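Local coordinates for aminotransferase class I and II (Streptococcus suis 89/1591, PDB 3OP7), which probably transfers amino groups between amino acids and 2-oxo acids, using a pyridoxal 5'-phosphate cofactor held as a Schiff base on a lysine, at residues E294-V298 / S365-R369; S307-I313 / G344-F350; M319-C323 / V335-R339. One frame throughout, in Å; residues are numbered along the deposited sequence.

Contact 1 of 3, residues E294-V298 / S365-R369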
ATOM      1  N   GLU A 294     -32.097  -7.451  26.389  1.00 59.88           N
ATOM      2  CA  GLU A 294     -33.093  -8.539  26.317  1.00 61.70           C
ATOM      3  C   GLU A 294     -32.454  -9.921  26.431  1.00 60.76           C
ATOM      4  O   GLU A 294     -33.095 -10.873  26.830  1.00 61.05           O
ATOM      5  CB  GLU A 294     -33.879  -8.454  24.997  1.00 62.42           C
ATOM      6  CG  GLU A 294     -34.977  -7.378  24.994  1.00 66.64           C
ATOM      7  CD  GLU A 294     -35.693  -7.249  23.651  1.00 68.35           C
ATOM      8  OE1 GLU A 294     -35.259  -7.881  22.663  1.00 68.30           O
ATOM      9  OE2 GLU A 294     -36.689  -6.501  23.594  1.00 70.53           O
ATOM     10  N   GLU A 295     -31.183 -10.031  26.050  1.00 57.88           N
ATOM     11  CA  GLU A 295     -30.526 -11.328  25.980  1.00 57.86           C
ATOM     12  C   GLU A 295     -29.683 -11.536  27.256  1.00 57.25           C
ATOM     13  O   GLU A 295     -28.649 -10.856  27.450  1.00 56.69           O
ATOM     14  CB  GLU A 295     -29.675 -11.389  24.681  1.00 56.27           C
ATOM     15  CG  GLU A 295     -28.775 -12.617  24.514  1.00 56.74           C
ATOM     16  CD  GLU A 295     -29.508 -13.921  24.687  1.00 60.93           C
ATOM     17  OE1 GLU A 295     -30.435 -14.158  23.866  1.00 62.22           O
ATOM     18  OE2 GLU A 295     -29.163 -14.691  25.641  1.00 60.10           O
ATOM     19  N   PRO A 296     -30.090 -12.481  28.121  1.00 58.21           N
ATOM     20  CA  PRO A 296     -29.402 -12.600  29.414  1.00 57.88           C
ATOM     21  C   PRO A 296     -27.975 -13.175  29.353  1.00 56.77           C
ATOM     22  O   PRO A 296     -27.200 -12.997  30.302  1.00 56.65           O
ATOM     23  CB  PRO A 296     -30.338 -13.513  30.235  1.00 60.31           C
ATOM     24  CG  PRO A 296     -31.094 -14.294  29.225  1.00 61.36           C
ATOM     25  CD  PRO A 296     -31.165 -13.481  27.965  1.00 60.37           C
ATOM     26  N   LEU A 297     -27.616 -13.826  28.248  1.00 55.45           N
ATOM     27  CA  LEU A 297     -26.275 -14.409  28.098  1.00 53.81           C
ATOM     28  C   LEU A 297     -25.280 -13.451  27.463  1.00 51.75           C
ATOM     29  O   LEU A 297     -24.133 -13.841  27.187  1.00 50.88           O
ATOM     30  CB  LEU A 297     -26.331 -15.703  27.275  1.00 54.18           C
ATOM     31  CG  LEU A 297     -27.092 -16.873  27.920  1.00 56.23           C
ATOM     32  CD1 LEU A 297     -26.957 -18.125  27.045  1.00 56.33           C
ATOM     33  CD2 LEU A 297     -26.621 -17.126  29.361  1.00 57.46           C
ATOM     34  N   VAL A 298     -25.693 -12.222  27.178  1.00 50.95           N
ATOM     35  CA  VAL A 298     -24.743 -11.276  26.577  1.00 49.42           C
ATOM     36  C   VAL A 298     -24.780  -9.955  27.297  1.00 48.17           C
ATOM     37  O   VAL A 298     -25.818  -9.538  27.779  1.00 49.11           O
ATOM     38  CB  VAL A 298     -25.001 -11.020  25.069  1.00 49.15           C
ATOM     39  CG1 VAL A 298     -25.274 -12.332  24.339  1.00 52.38           C
ATOM     40  CG2 VAL A 298     -26.175 -10.067  24.871  1.00 52.06           C
ATOM     41  N   SER A 365     -29.559 -15.025  18.986  1.00 53.75           N
ATOM     42  CA  SER A 365     -30.403 -15.385  20.150  1.00 55.94           C
ATOM     43  C   SER A 365     -30.950 -16.819  20.067  1.00 57.79           C
ATOM     44  O   SER A 365     -31.057 -17.504  21.089  1.00 57.78           O
ATOM     45  CB  SER A 365     -31.566 -14.401  20.317  1.00 57.15           C
ATOM     46  OG  SER A 365     -31.065 -13.140  20.719  1.00 56.31           O
ATOM     47  N   GLN A 366     -31.288 -17.260  18.855  1.00 57.88           N
ATOM     48  CA  GLN A 366     -31.699 -18.658  18.625  1.00 60.43           C
ATOM     49  C   GLN A 366     -30.598 -19.637  19.035  1.00 58.96           C
ATOM     50  O   GLN A 366     -30.851 -20.622  19.728  1.00 60.27           O
ATOM     51  CB  GLN A 366     -32.037 -18.890  17.148  1.00 61.36           C
ATOM     52  CG  GLN A 366     -33.472 -18.561  16.708  1.00 65.89           C
ATOM     53  CD  GLN A 366     -33.663 -18.858  15.228  1.00 70.05           C
ATOM     54  OE1 GLN A 366     -33.177 -19.879  14.737  1.00 74.40           O
ATOM     55  NE2 GLN A 366     -34.351 -17.966  14.505  1.00 71.20           N
ATOM     56  N   PHE A 367     -29.376 -19.346  18.594  1.00 55.95           N
ATOM     57  CA  PHE A 367     -28.211 -20.139  18.940  1.00 55.26           C
ATOM     58  C   PHE A 367     -27.994 -20.134  20.457  1.00 55.79           C
ATOM     59  O   PHE A 367     -27.784 -21.186  21.059  1.00 56.77           O
ATOM     60  CB  PHE A 367     -26.975 -19.587  18.201  1.00 52.61           C
ATOM     61  CG  PHE A 367     -25.782 -20.484  18.264  1.00 52.83           C
ATOM     62  CD1 PHE A 367     -25.851 -21.799  17.812  1.00 55.81           C
ATOM     63  CD2 PHE A 367     -24.576 -20.017  18.769  1.00 49.57           C
ATOM     64  CE1 PHE A 367     -24.728 -22.638  17.872  1.00 56.67           C
ATOM     65  CE2 PHE A 367     -23.464 -20.848  18.833  1.00 51.35           C
ATOM     66  CZ  PHE A 367     -23.535 -22.153  18.381  1.00 52.66           C
ATOM     67  N   LEU A 368     -28.107 -18.960  21.070  1.00 55.65           N
ATOM     68  CA  LEU A 368     -27.893 -18.814  22.524  1.00 57.28           C
ATOM     69  C   LEU A 368     -28.893 -19.570  23.393  1.00 61.12           C
ATOM     70  O   LEU A 368     -28.539 -20.000  24.498  1.00 62.94           O
ATOM     71  CB  LEU A 368     -27.858 -17.333  22.940  1.00 55.50           C
ATOM     72  CG  LEU A 368     -26.575 -16.580  22.578  1.00 52.25           C
ATOM     73  CD1 LEU A 368     -26.829 -15.084  22.530  1.00 51.24           C
ATOM     74  CD2 LEU A 368     -25.440 -16.910  23.548  1.00 50.26           C
ATOM     75  N   ARG A 369     -30.128 -19.755  22.919  1.00 63.70           N
ATOM     76  CA  ARG A 369     -31.101 -20.594  23.662  1.00 67.93           C
ATOM     77  C   ARG A 369     -30.617 -22.056  23.834  1.00 70.42           C
ATOM     78  O   ARG A 369     -31.047 -22.738  24.759  1.00 72.55           O
ATOM     79  CB  ARG A 369     -32.503 -20.544  23.024  1.00 68.68           C
ATOM     80  CG  ARG A 369     -33.333 -19.308  23.441  1.00 68.62           C
TER
HETATM   81  O   HOH W   1     -31.669 -16.435  23.831  1.00 48.78           O
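Ser-365, on the last turns of helix 354-368, lies beside the bend that follows helix 270-294. Its OG lies 3.4 Å from Glu-295 OE1, a weak hydrogen bond at most, and not a settled one, because Leu-361 O is also within reach of the hydroxyl. A water also lies between them, 2.6 Å from Glu-295 OE1 and 3.0 Å from Ser-365 O. With chi2 p the carboxylate of Glu-295 curls over its own turn, so that OE2 accepts a hydrogen bond from Leu-297 N at 3.2 Å while OE1 is directed at the helix; Val-298 N closes this type I turn, Glu-295 to Val-298, onto Glu-295 O at 3.3 Å. Gln-366 points away, and Phe-367 turns instead to helix 319-330, where its ring meets Phe-322 edge-to-face. Leu-368 carries the apolar half of the contact. Its CD1 packs 3.6 Å from Val-298 CG1 and equally close to Glu-295 CD, while its CD2 lies 4.0 Å from Leu-297 CD1, so the leucine packs against Glu-295, Leu-297 and Val-298 of the turn. The arrangement is a helix-to-strand connection packed against the C-terminal helix, in the small domain of a class I/II aminotransferase.

Contact 2 of 3, residues S307-I313 / G344-F350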
ATOM      1  N   SER A 307     -18.734   2.279  15.000  1.00 31.44           N
ATOM      2  CA  SER A 307     -19.244   1.047  14.365  1.00 32.06           C
ATOM      3  C   SER A 307     -18.529  -0.266  14.758  1.00 33.11           C
ATOM      4  O   SER A 307     -18.479  -1.208  13.935  1.00 35.12           O
ATOM      5  CB  SER A 307     -19.166   1.229  12.811  1.00 29.91           C
ATOM      6  OG  SER A 307     -17.837   1.462  12.309  1.00 29.89           O
ATOM      7  N   THR A 308     -17.914  -0.341  15.952  1.00 32.23           N
ATOM      8  CA  THR A 308     -17.394  -1.625  16.431  1.00 31.74           C
ATOM      9  C   THR A 308     -17.858  -1.819  17.866  1.00 32.38           C
ATOM     10  O   THR A 308     -18.084  -0.860  18.608  1.00 33.27           O
ATOM     11  CB  THR A 308     -15.868  -1.785  16.291  1.00 31.32           C
ATOM     12  OG1 THR A 308     -15.451  -3.101  16.751  1.00 28.83           O
ATOM     13  CG2 THR A 308     -15.109  -0.671  17.043  1.00 32.52           C
ATOM     14  N   SER A 309     -18.116  -3.068  18.227  1.00 33.92           N
ATOM     15  CA  SER A 309     -18.453  -3.393  19.602  1.00 33.68           C
ATOM     16  C   SER A 309     -17.867  -4.747  19.971  1.00 34.23           C
ATOM     17  O   SER A 309     -17.499  -5.557  19.108  1.00 33.15           O
ATOM     18  CB  SER A 309     -19.989  -3.407  19.868  1.00 36.31           C
ATOM     19  OG  SER A 309     -20.621  -4.466  19.168  1.00 35.50           O
ATOM     20  N   PHE A 310     -17.785  -4.994  21.274  1.00 33.80           N
ATOM     21  CA  PHE A 310     -17.077  -6.181  21.793  1.00 33.26           C
ATOM     22  C   PHE A 310     -17.984  -6.702  22.879  1.00 34.90           C
ATOM     23  O   PHE A 310     -18.056  -6.129  23.963  1.00 36.11           O
ATOM     24  CB  PHE A 310     -15.704  -5.816  22.321  1.00 32.75           C
ATOM     25  CG  PHE A 310     -14.684  -6.941  22.297  1.00 30.68           C
ATOM     26  CD1 PHE A 310     -14.525  -7.753  21.199  1.00 31.00           C
ATOM     27  CD2 PHE A 310     -13.869  -7.158  23.399  1.00 31.51           C
ATOM     28  CE1 PHE A 310     -13.540  -8.754  21.172  1.00 32.64           C
ATOM     29  CE2 PHE A 310     -12.920  -8.158  23.402  1.00 33.06           C
ATOM     30  CZ  PHE A 310     -12.732  -8.944  22.269  1.00 33.41           C
ATOM     31  N   VAL A 311     -18.658  -7.798  22.562  1.00 35.24           N
ATOM     32  CA  VAL A 311     -19.766  -8.261  23.358  1.00 36.91           C
ATOM     33  C   VAL A 311     -19.313  -9.483  24.150  1.00 37.94           C
ATOM     34  O   VAL A 311     -18.618 -10.375  23.639  1.00 37.79           O
ATOM     35  CB  VAL A 311     -20.950  -8.603  22.426  1.00 37.74           C
ATOM     36  CG1 VAL A 311     -22.104  -9.151  23.169  1.00 39.07           C
ATOM     37  CG2 VAL A 311     -21.367  -7.372  21.633  1.00 38.00           C
ATOM     38  N   LYS A 312     -19.661  -9.485  25.426  1.00 39.42           N
ATOM     39  CA  LYS A 312     -19.276 -10.561  26.329  1.00 41.43           C
ATOM     40  C   LYS A 312     -20.343 -11.648  26.324  1.00 42.84           C
ATOM     41  O   LYS A 312     -21.476 -11.388  26.716  1.00 42.99           O
ATOM     42  CB  LYS A 312     -19.126 -10.009  27.751  1.00 41.82           C
ATOM     43  CG  LYS A 312     -18.430 -10.954  28.704  1.00 46.22           C
ATOM     44  CD  LYS A 312     -18.457 -10.389  30.116  1.00 51.06           C
ATOM     45  CE  LYS A 312     -17.443 -11.058  31.045  1.00 53.48           C
ATOM     46  NZ  LYS A 312     -17.222 -10.192  32.250  1.00 53.01           N
ATOM     47  N   ILE A 313     -19.966 -12.856  25.912  1.00 43.07           N
ATOM     48  CA  ILE A 313     -20.888 -13.994  25.831  1.00 45.58           C
ATOM     49  C   ILE A 313     -20.662 -14.915  27.035  1.00 47.46           C
ATOM     50  O   ILE A 313     -19.604 -15.537  27.141  1.00 47.03           O
ATOM     51  CB  ILE A 313     -20.676 -14.801  24.487  1.00 45.07           C
ATOM     52  CG1 ILE A 313     -20.742 -13.894  23.271  1.00 44.97           C
ATOM     53  CG2 ILE A 313     -21.712 -15.955  24.374  1.00 47.17           C
ATOM     54  CD1 ILE A 313     -22.052 -13.161  23.059  1.00 46.16           C
ATOM     55  N   GLY A 344     -13.937 -15.182  25.350  1.00 42.58           N
ATOM     56  CA  GLY A 344     -15.124 -14.846  26.121  1.00 43.27           C
ATOM     57  C   GLY A 344     -15.939 -13.715  25.524  1.00 41.72           C
ATOM     58  O   GLY A 344     -17.015 -13.403  26.058  1.00 42.15           O
ATOM     59  N   TYR A 345     -15.452 -13.147  24.402  1.00 39.33           N
ATOM     60  CA  TYR A 345     -16.073 -12.019  23.729  1.00 37.69           C
ATOM     61  C   TYR A 345     -16.105 -12.255  22.222  1.00 36.98           C
ATOM     62  O   TYR A 345     -15.285 -13.015  21.669  1.00 37.43           O
ATOM     63  CB  TYR A 345     -15.251 -10.732  23.966  1.00 36.69           C
ATOM     64  CG  TYR A 345     -15.099 -10.311  25.396  1.00 37.43           C
ATOM     65  CD1 TYR A 345     -14.128 -10.883  26.199  1.00 40.53           C
ATOM     66  CD2 TYR A 345     -15.915  -9.331  25.952  1.00 39.42           C
ATOM     67  CE1 TYR A 345     -13.980 -10.491  27.531  1.00 43.51           C
ATOM     68  CE2 TYR A 345     -15.795  -8.963  27.300  1.00 40.45           C
ATOM     69  CZ  TYR A 345     -14.813  -9.536  28.072  1.00 43.34           C
ATOM     70  OH  TYR A 345     -14.635  -9.190  29.415  1.00 44.17           O
ATOM     71  N   VAL A 346     -16.964 -11.508  21.535  1.00 36.16           N
ATOM     72  CA  VAL A 346     -16.989 -11.496  20.067  1.00 35.39           C
ATOM     73  C   VAL A 346     -16.994 -10.039  19.586  1.00 34.70           C
ATOM     74  O   VAL A 346     -17.573  -9.200  20.260  1.00 34.44           O
ATOM     75  CB  VAL A 346     -18.247 -12.240  19.549  1.00 36.64           C
ATOM     76  CG1 VAL A 346     -18.199 -13.713  19.947  1.00 38.20           C
ATOM     77  CG2 VAL A 346     -19.544 -11.601  20.090  1.00 38.09           C
ATOM     78  N   ARG A 347     -16.317  -9.730  18.473  1.00 33.43           N
ATOM     79  CA  ARG A 347     -16.444  -8.415  17.832  1.00 32.97           C
ATOM     80  C   ARG A 347     -17.679  -8.448  16.899  1.00 34.58           C
ATOM     81  O   ARG A 347     -17.795  -9.341  16.049  1.00 35.41           O
ATOM     82  CB  ARG A 347     -15.219  -8.021  17.058  1.00 31.89           C
ATOM     83  CG  ARG A 347     -15.261  -6.540  16.720  1.00 31.63           C
ATOM     84  CD  ARG A 347     -14.121  -6.167  15.902  1.00 30.83           C
ATOM     85  NE  ARG A 347     -14.286  -6.689  14.550  1.00 30.15           N
ATOM     86  CZ  ARG A 347     -13.406  -6.501  13.573  1.00 32.71           C
ATOM     87  NH1 ARG A 347     -12.244  -5.856  13.798  1.00 32.44           N
ATOM     88  NH2 ARG A 347     -13.678  -6.999  12.368  1.00 31.15           N
ATOM     89  N   LEU A 348     -18.597  -7.510  17.131  1.00 35.15           N
ATOM     90  CA  LEU A 348     -19.861  -7.377  16.399  1.00 35.78           C
ATOM     91  C   LEU A 348     -19.919  -5.995  15.698  1.00 34.51           C
ATOM     92  O   LEU A 348     -19.879  -4.961  16.371  1.00 35.39           O
ATOM     93  CB  LEU A 348     -20.997  -7.520  17.392  1.00 36.09           C
ATOM     94  CG  LEU A 348     -22.378  -7.746  16.770  1.00 38.18           C
ATOM     95  CD1 LEU A 348     -23.246  -8.478  17.795  1.00 36.22           C
ATOM     96  CD2 LEU A 348     -23.045  -6.465  16.262  1.00 35.99           C
ATOM     97  N   GLY A 349     -19.985  -5.972  14.375  1.00 33.19           N
ATOM     98  CA  GLY A 349     -20.062  -4.727  13.629  1.00 32.83           C
ATOM     99  C   GLY A 349     -21.529  -4.462  13.294  1.00 34.45           C
ATOM    100  O   GLY A 349     -22.134  -5.195  12.513  1.00 35.20           O
ATOM    101  N   PHE A 350     -22.094  -3.410  13.870  1.00 34.80           N
ATOM    102  CA  PHE A 350     -23.536  -3.216  13.807  1.00 35.54           C
ATOM    103  C   PHE A 350     -24.036  -2.152  12.821  1.00 36.09           C
ATOM    104  O   PHE A 350     -25.256  -1.968  12.712  1.00 36.73           O
ATOM    105  CB  PHE A 350     -24.083  -2.883  15.205  1.00 36.38           C
ATOM    106  CG  PHE A 350     -23.555  -1.597  15.767  1.00 35.67           C
ATOM    107  CD1 PHE A 350     -22.373  -1.572  16.513  1.00 35.50           C
ATOM    108  CD2 PHE A 350     -24.200  -0.398  15.519  1.00 36.22           C
ATOM    109  CE1 PHE A 350     -21.852  -0.346  17.005  1.00 35.58           C
ATOM    110  CE2 PHE A 350     -23.692   0.808  16.011  1.00 35.06           C
ATOM    111  CZ  PHE A 350     -22.528   0.828  16.774  1.00 34.45           C
TER
HETATM  112  O   HOH W   2     -17.264 -14.134  28.546  1.00 47.26           O
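Strands 309-313 and 345-348 run antiparallel, their short axes 147° apart. Val-311 and Val-346 form the central hydrogen-bonded pair, N to O 2.9 Å in both directions, and Ile-313 N to Gly-344 O (3.0 Å) extends the pairing. Near the other end Ser-309, with chi1 p, turns its OG back onto Leu-348 O at 2.9 Å, which Ser-309 N also reaches weakly at 3.2 Å. Val-311 CB and Val-346 CG2 come within 4.1 Å, and Ile-313 CG1 is as far from Val-346 CG2; this face lies under helices 270-294 and 319-330. The strands are the middle pair of the four-stranded antiparallel sheet in the small domain of this aminotransferase fold. Phe-310, Lys-312, Tyr-345 and Arg-347 occupy the other face. With chi1 t, Phe-310 leans its ring toward strand 345-348, and Tyr-345 CB sits over its face, a CH-pi contact 3.6 Å from the centroid, the two rings nearly parallel but slid apart. Tyr-345, chi1 m, carries its OH to Glu-136, and its CE2 packs 3.5 Å from Lys-312 CB. Arg-347, its first two torsions extended (t, t), delivers its guanidinium to Asn-165 and Ala-25, while Arg-347 CG lies 3.4 Å from Thr-308 OG1, itself hydrogen-bonded to Pro-166 O.

Contact 3 of 3, residues M319-C323 / V335-R339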
HETATM    1  N   MSE A 319     -14.560 -19.016  22.094  1.00 42.75           N
HETATM    2  CA  MSE A 319     -15.381 -18.233  21.157  1.00 42.63           C
HETATM    3  C   MSE A 319     -15.109 -18.594  19.705  1.00 42.45           C
HETATM    4  O   MSE A 319     -15.980 -18.389  18.835  1.00 43.72           O
HETATM    5  CB  MSE A 319     -15.184 -16.721  21.358  1.00 40.53           C
HETATM    6  CG  MSE A 319     -15.938 -16.168  22.545  1.00 39.59           C
HETATM    7 SE   MSE A 319     -17.861 -16.432  22.442  0.75 39.14          SE
HETATM    8  CE  MSE A 319     -17.985 -17.811  23.772  1.00 43.17           C
ATOM      9  N   GLU A 320     -13.905 -19.075  19.397  1.00 42.23           N
ATOM     10  CA  GLU A 320     -13.649 -19.513  18.019  1.00 41.79           C
ATOM     11  C   GLU A 320     -14.565 -20.701  17.694  1.00 44.12           C
ATOM     12  O   GLU A 320     -15.189 -20.740  16.640  1.00 43.98           O
ATOM     13  CB  GLU A 320     -12.175 -19.839  17.789  1.00 42.06           C
ATOM     14  CG  GLU A 320     -11.867 -20.437  16.401  1.00 41.64           C
ATOM     15  CD  GLU A 320     -10.847 -19.643  15.571  1.00 40.60           C
ATOM     16  OE1 GLU A 320     -10.332 -18.602  16.005  1.00 42.81           O
ATOM     17  OE2 GLU A 320     -10.609 -20.065  14.415  1.00 42.46           O
ATOM     18  N   ASP A 321     -14.696 -21.651  18.612  1.00 45.33           N
ATOM     19  CA  ASP A 321     -15.607 -22.762  18.393  1.00 48.34           C
ATOM     20  C   ASP A 321     -17.078 -22.254  18.337  1.00 48.36           C
ATOM     21  O   ASP A 321     -17.879 -22.699  17.492  1.00 50.15           O
ATOM     22  CB  ASP A 321     -15.485 -23.794  19.520  1.00 50.53           C
ATOM     23  CG  ASP A 321     -14.108 -24.503  19.582  1.00 53.51           C
ATOM     24  OD1 ASP A 321     -13.240 -24.325  18.711  1.00 56.08           O
ATOM     25  OD2 ASP A 321     -13.921 -25.296  20.533  1.00 60.53           O
ATOM     26  N   PHE A 322     -17.430 -21.334  19.239  1.00 46.55           N
ATOM     27  CA  PHE A 322     -18.788 -20.779  19.300  1.00 45.87           C
ATOM     28  C   PHE A 322     -19.139 -20.108  17.977  1.00 44.53           C
ATOM     29  O   PHE A 322     -20.202 -20.333  17.402  1.00 45.10           O
ATOM     30  CB  PHE A 322     -18.849 -19.757  20.419  1.00 45.03           C
ATOM     31  CG  PHE A 322     -20.181 -19.084  20.587  1.00 45.48           C
ATOM     32  CD1 PHE A 322     -20.493 -17.936  19.874  1.00 44.34           C
ATOM     33  CD2 PHE A 322     -21.082 -19.548  21.518  1.00 49.89           C
ATOM     34  CE1 PHE A 322     -21.703 -17.289  20.064  1.00 46.30           C
ATOM     35  CE2 PHE A 322     -22.306 -18.909  21.714  1.00 50.71           C
ATOM     36  CZ  PHE A 322     -22.613 -17.787  20.994  1.00 47.33           C
ATOM     37  N   CYS A 323     -18.245 -19.255  17.507  1.00 41.53           N
ATOM     38  CA  CYS A 323     -18.483 -18.567  16.248  1.00 41.16           C
ATOM     39  C   CYS A 323     -18.478 -19.482  15.011  1.00 41.50           C
ATOM     40  O   CYS A 323     -19.218 -19.225  14.060  1.00 42.17           O
ATOM     41  CB  CYS A 323     -17.470 -17.443  16.054  1.00 38.22           C
ATOM     42  SG  CYS A 323     -17.733 -16.032  17.197  1.00 38.37           S
ATOM     43  N   VAL A 335     -16.556 -12.009  14.633  1.00 33.95           N
ATOM     44  CA  VAL A 335     -15.119 -12.292  14.817  1.00 33.25           C
ATOM     45  C   VAL A 335     -14.911 -12.693  16.277  1.00 33.39           C
ATOM     46  O   VAL A 335     -15.244 -11.922  17.175  1.00 34.53           O
ATOM     47  CB  VAL A 335     -14.211 -11.147  14.428  1.00 32.86           C
ATOM     48  CG1 VAL A 335     -12.697 -11.595  14.573  1.00 31.34           C
ATOM     49  CG2 VAL A 335     -14.530 -10.704  12.980  1.00 30.74           C
ATOM     50  N   PRO A 336     -14.402 -13.913  16.516  1.00 33.19           N
ATOM     51  CA  PRO A 336     -14.303 -14.338  17.916  1.00 34.02           C
ATOM     52  C   PRO A 336     -13.173 -13.649  18.659  1.00 33.05           C
ATOM     53  O   PRO A 336     -12.151 -13.274  18.036  1.00 32.62           O
ATOM     54  CB  PRO A 336     -14.012 -15.841  17.817  1.00 35.55           C
ATOM     55  CG  PRO A 336     -13.333 -16.016  16.515  1.00 34.02           C
ATOM     56  CD  PRO A 336     -13.950 -14.970  15.596  1.00 33.35           C
ATOM     57  N   GLY A 337     -13.357 -13.513  19.977  1.00 34.34           N
ATOM     58  CA  GLY A 337     -12.496 -12.687  20.805  1.00 35.14           C
ATOM     59  C   GLY A 337     -11.052 -13.139  20.934  1.00 35.87           C
ATOM     60  O   GLY A 337     -10.185 -12.308  21.164  1.00 36.78           O
ATOM     61  N   ASN A 338     -10.803 -14.437  20.797  1.00 37.44           N
ATOM     62  CA  ASN A 338      -9.435 -14.967  20.815  1.00 38.61           C
ATOM     63  C   ASN A 338      -8.572 -14.390  19.705  1.00 38.27           C
ATOM     64  O   ASN A 338      -7.350 -14.388  19.820  1.00 38.78           O
ATOM     65  CB  ASN A 338      -9.443 -16.496  20.716  1.00 40.08           C
ATOM     66  CG  ASN A 338     -10.060 -16.967  19.417  1.00 41.92           C
ATOM     67  OD1 ASN A 338     -11.200 -16.631  19.138  1.00 40.98           O
ATOM     68  ND2 ASN A 338      -9.308 -17.714  18.615  1.00 41.86           N
ATOM     69  N   ARG A 339      -9.185 -13.898  18.627  1.00 38.12           N
ATOM     70  CA  ARG A 339      -8.427 -13.230  17.556  1.00 38.04           C
ATOM     71  C   ARG A 339      -7.875 -11.859  17.998  1.00 38.23           C
ATOM     72  O   ARG A 339      -7.034 -11.270  17.277  1.00 38.87           O
ATOM     73  CB  ARG A 339      -9.275 -13.078  16.288  1.00 37.64           C
ATOM     74  CG  ARG A 339      -9.794 -14.395  15.682  1.00 38.77           C
ATOM     75  CD  ARG A 339      -8.643 -15.284  15.262  1.00 39.54           C
ATOM     76  NE  ARG A 339      -8.985 -16.594  14.706  1.00 39.38           N
ATOM     77  CZ  ARG A 339      -8.541 -17.070  13.547  1.00 37.25           C
ATOM     78  NH1 ARG A 339      -7.763 -16.320  12.747  1.00 35.08           N
ATOM     79  NH2 ARG A 339      -8.855 -18.302  13.190  1.00 38.18           N
TER
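Glu-320, in the first turn of helix 319-330, has the largest area buried here, and its carboxylate is the polar centre of the contact. With chi1 t the side chain stretches across to the 3-10 turn at 337-339, where OE1 takes two hydrogen bonds, from Asn-338 ND2 at 2.9 Å and from Arg-339 NE at 2.7 Å. Arg-339 NH2 meets OE2 at 2.8 Å, so guanidinium and carboxylate join in a two-pronged salt bridge; the NH1 of the same arginine pairs with Glu-11 on helix 8-16. Pro-336 is the apolar counterpart. Its CB lies 3.4 Å from Met-319 O and 3.6 Å from Glu-320 N, pressing the ring against the backbone of the first helical turn. Strand 335-336 is an edge strand of the antiparallel sheet in the small domain; helix 319-330 packs over the sheet face that carries Ile-313 and Val-346, and the chain runs from helix to edge strand through strand 332-333. Met-319, a selenomethionine, places CB 3.8 Å from Pro-336 CB before its chain leads off toward Val-346. One turn on, Cys-323 SG lies 3.8 Å from Pro-336 CB. Trp-12 of helix 8-16 touches Glu-320, Cys-323, Pro-336 and Arg-339, so the N-terminal helix borders both segments.

Overall arrangement
From the N terminus, the chain leaves helix 270-294 through 294-298, the first half of contact 1, and returns to it only at 365-369, near the C-terminal end. Contacts 2 and 3 both lie inside that loop: contact 2 closes a second one, from 307-313 to 344-350, and contact 3, between 319-323 and 335-339, nests within it, so none cross. Contacts 2 and 3 share the sheet, Arg-347 N reaching Val-335 O at 2.8 Å. Contact 1 joins them through packing, Val-298 CG1 lying 3.6 Å from Ile-313 CD1 and Phe-367 CE2 3.6 Å from Phe-322 O. Together they tie helices 270-294, 319-330 and 354-368 to the four-stranded sheet.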